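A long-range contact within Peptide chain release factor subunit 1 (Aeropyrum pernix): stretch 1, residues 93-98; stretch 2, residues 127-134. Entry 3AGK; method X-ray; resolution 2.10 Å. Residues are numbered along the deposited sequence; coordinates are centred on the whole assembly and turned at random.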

# COMPACT_ATOMS: atom_id res chain seq x y z
N LEU A 93 22.50 -7.74 2.98
CA LEU A 93 22.76 -6.31 2.84
C LEU A 93 21.87 -5.73 1.76
O LEU A 93 21.52 -6.42 0.80
N VAL A 94 21.51 -4.46 1.89
CA VAL A 94 20.96 -3.73 0.75
C VAL A 94 21.59 -2.34 0.63
O VAL A 94 21.81 -1.65 1.63
N LEU A 95 21.90 -1.95 -0.61
CA LEU A 95 22.48 -0.64 -0.89
C LEU A 95 21.67 0.14 -1.91
O LEU A 95 21.23 -0.42 -2.90
N PHE A 96 21.48 1.43 -1.66
CA PHE A 96 20.97 2.35 -2.68
C PHE A 96 21.95 3.53 -2.80
O PHE A 96 22.32 4.13 -1.80
N CYS A 97 22.39 3.85 -4.01
CA CYS A 97 23.34 4.95 -4.20
C CYS A 97 22.98 5.76 -5.44
O CYS A 97 22.44 5.21 -6.40
N GLY A 98 23.30 7.05 -5.42
CA GLY A 98 23.11 7.90 -6.58
C GLY A 98 22.96 9.37 -6.21
O GLY A 98 23.13 9.75 -5.05
N ARG A 127 14.71 5.36 -10.39
CA ARG A 127 14.35 5.35 -8.97
C ARG A 127 15.00 4.15 -8.26
O ARG A 127 15.57 3.27 -8.91
N PHE A 128 14.94 4.14 -6.93
CA PHE A 128 15.36 2.96 -6.17
C PHE A 128 14.28 1.85 -6.24
O PHE A 128 13.08 2.13 -6.24
N ILE A 129 14.72 0.60 -6.32
CA ILE A 129 13.80 -0.52 -6.29
C ILE A 129 13.62 -0.98 -4.84
O ILE A 129 14.54 -1.53 -4.24
N THR A 130 12.45 -0.75 -4.29
CA THR A 130 12.22 -0.98 -2.87
C THR A 130 11.37 -2.21 -2.68
O THR A 130 11.14 -2.67 -1.55
N ASP A 131 10.89 -2.73 -3.81
CA ASP A 131 10.04 -3.91 -3.87
C ASP A 131 10.06 -4.77 -2.63
O ASP A 131 9.12 -4.78 -1.85
N PHE A 132 11.15 -5.52 -2.47
CA PHE A 132 11.24 -6.58 -1.48
C PHE A 132 11.04 -6.03 -0.07
O PHE A 132 10.51 -6.72 0.80
N LEU A 133 11.45 -4.78 0.14
CA LEU A 133 11.46 -4.18 1.47
C LEU A 133 10.07 -3.79 1.93
O LEU A 133 9.72 -3.93 3.11
N GLU A 134 9.27 -3.28 0.99
CA GLU A 134 7.91 -2.87 1.30
C GLU A 134 7.04 -4.04 1.74
O GLU A 134 6.05 -3.85 2.44

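The strand at 93-98 meets the second stretch through alternate residues, as expected when successive side chains of an extended chain leave on opposite sides. The CA-to-CB bonds of Val94 and Phe96 point toward residues 127-134; Leu93 and Leu95 are out of reach, and Cys97 points away. From the other stretch, Phe128 and Leu133 point toward the strand. Together the two surfaces bury 304 Å², and Phe96 has the largest covered area of any residue, 104 Å², followed by Phe128 with 82 Å².

Phe96 is the principal bump. With chi1 at -57° (m) and chi2 at 97°, its ring extends from the strand into a hollow lined by Phe128, the backbone of Ile129 and the side chain of Leu133. The base of the side chain and the ring make different contacts. At the base, Phe96 CB sits over one face of the Phe128 ring, 3.3 Å from its centroid and only 12° off the ring normal, the geometry of a CH-pi contact; Phe96 CB is also 3.3 Å from Phe128 CE1. Farther out, the edge of the Phe96 ring meets the second stretch near the ring plane: Phe96 CE2 lies 3.2 Å from Ile129 O, and Phe96 CZ lies 3.7 Å from Leu133 CD1. The carbonyl thus approaches the ring at its rim, where the aromatic hydrogens lie.

Phe128 (chi1 -67°, m; chi2 -44°) complements this shape by laying its ring beside the root of Phe96. The two ring centroids are 4.9 Å apart with planes at 55°, an oblique pairing. Phe128 also reaches the strand backbone, with Phe128 CE1 3.5 Å from Cys97 N. At Gly98 an ideal CB would lie 4.5 Å from Phe128 CE1, but the backbone angles of 156/-174 already call for glycine, since that CB would be jammed against the preceding carbonyl oxygen.

Leu133, in the m,t rotamer (chi1 -60°, chi2 169°), presents CD1 to two strand residues. Besides its contact with Phe96, Leu133 CD1 lies 4.4 Å from Val94 CG2, a looser approach; the chi1 of Val94, -22°, falls between wells. The turn preceding Leu133 is tied back by a hydrogen bond from Leu133 N to Thr130 O, 2.7 Å.

No hydrogen bond crosses between the stretches, so the fit rests on apolar and aromatic packing. Ile129 (m,m) contributes its carbonyl while the end of its side chain leads away. Cys97 is covalently bonded to a group elsewhere in the structure.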

# COMPACT_ATOMS: atom_id res chain seq x y z
CB LEU A 93 24.20 -6.09 2.38
CG LEU A 93 25.36 -5.93 3.34
CD1 LEU A 93 26.61 -5.79 2.49
CD2 LEU A 93 25.15 -4.71 4.20
CB VAL A 94 19.41 -3.65 0.76
CG1 VAL A 94 18.79 -4.75 1.61
CG2 VAL A 94 18.95 -2.29 1.21
CB LEU A 95 23.91 -0.78 -1.43
CG LEU A 95 25.03 -1.09 -0.42
CD1 LEU A 95 25.07 -2.59 -0.12
CD2 LEU A 95 26.39 -0.61 -0.92
CB PHE A 96 19.58 2.86 -2.32
CG PHE A 96 18.56 1.76 -2.10
CD1 PHE A 96 18.27 1.29 -0.83
CD2 PHE A 96 17.88 1.19 -3.18
CE1 PHE A 96 17.33 0.28 -0.63
CE2 PHE A 96 16.94 0.19 -2.99
CZ PHE A 96 16.67 -0.26 -1.71
CB CYS A 97 24.80 4.45 -4.32
SG CYS A 97 25.37 3.34 -3.00
CB ARG A 127 12.82 5.31 -8.82
CG ARG A 127 12.16 4.06 -9.37
CD ARG A 127 10.65 4.24 -9.57
NE ARG A 127 9.94 4.50 -8.32
CZ ARG A 127 8.63 4.72 -8.23
NH1 ARG A 127 8.07 4.94 -7.05
NH2 ARG A 127 7.87 4.71 -9.32
CB PHE A 128 15.66 3.32 -4.70
CG PHE A 128 16.88 4.22 -4.51
CD1 PHE A 128 18.07 3.97 -5.19
CD2 PHE A 128 16.85 5.27 -3.60
CE1 PHE A 128 19.19 4.78 -5.00
CE2 PHE A 128 17.96 6.09 -3.39
CZ PHE A 128 19.13 5.84 -4.09
CB ILE A 129 14.31 -1.70 -7.13
CG1 ILE A 129 14.82 -1.20 -8.48
CG2 ILE A 129 13.22 -2.77 -7.26
CD1 ILE A 129 13.78 -0.46 -9.29
CB THR A 130 11.51 0.21 -2.25
OG1 THR A 130 10.10 -0.04 -2.25
CG2 THR A 130 11.78 1.47 -3.06
CB ASP A 131 10.45 -4.78 -5.07
CG ASP A 131 9.96 -4.24 -6.39
OD1 ASP A 131 9.56 -3.05 -6.42
OD2 ASP A 131 9.97 -4.99 -7.39
CB PHE A 132 12.60 -7.28 -1.57
CG PHE A 132 13.10 -7.50 -2.99
CD1 PHE A 132 13.47 -6.43 -3.79
CD2 PHE A 132 13.24 -8.78 -3.50
CE1 PHE A 132 13.94 -6.63 -5.06
CE2 PHE A 132 13.72 -8.98 -4.78
CZ PHE A 132 14.07 -7.90 -5.56
CB LEU A 133 12.37 -2.95 1.48
CG LEU A 133 13.83 -3.23 1.13
CD1 LEU A 133 14.61 -1.94 0.90
CD2 LEU A 133 14.47 -4.08 2.23
CB GLU A 134 7.26 -2.17 0.10
CG GLU A 134 7.97 -0.91 -0.33
CD GLU A 134 7.08 0.01 -1.14
OE1 GLU A 134 7.30 0.13 -2.37
OE2 GLU A 134 6.15 0.60 -0.54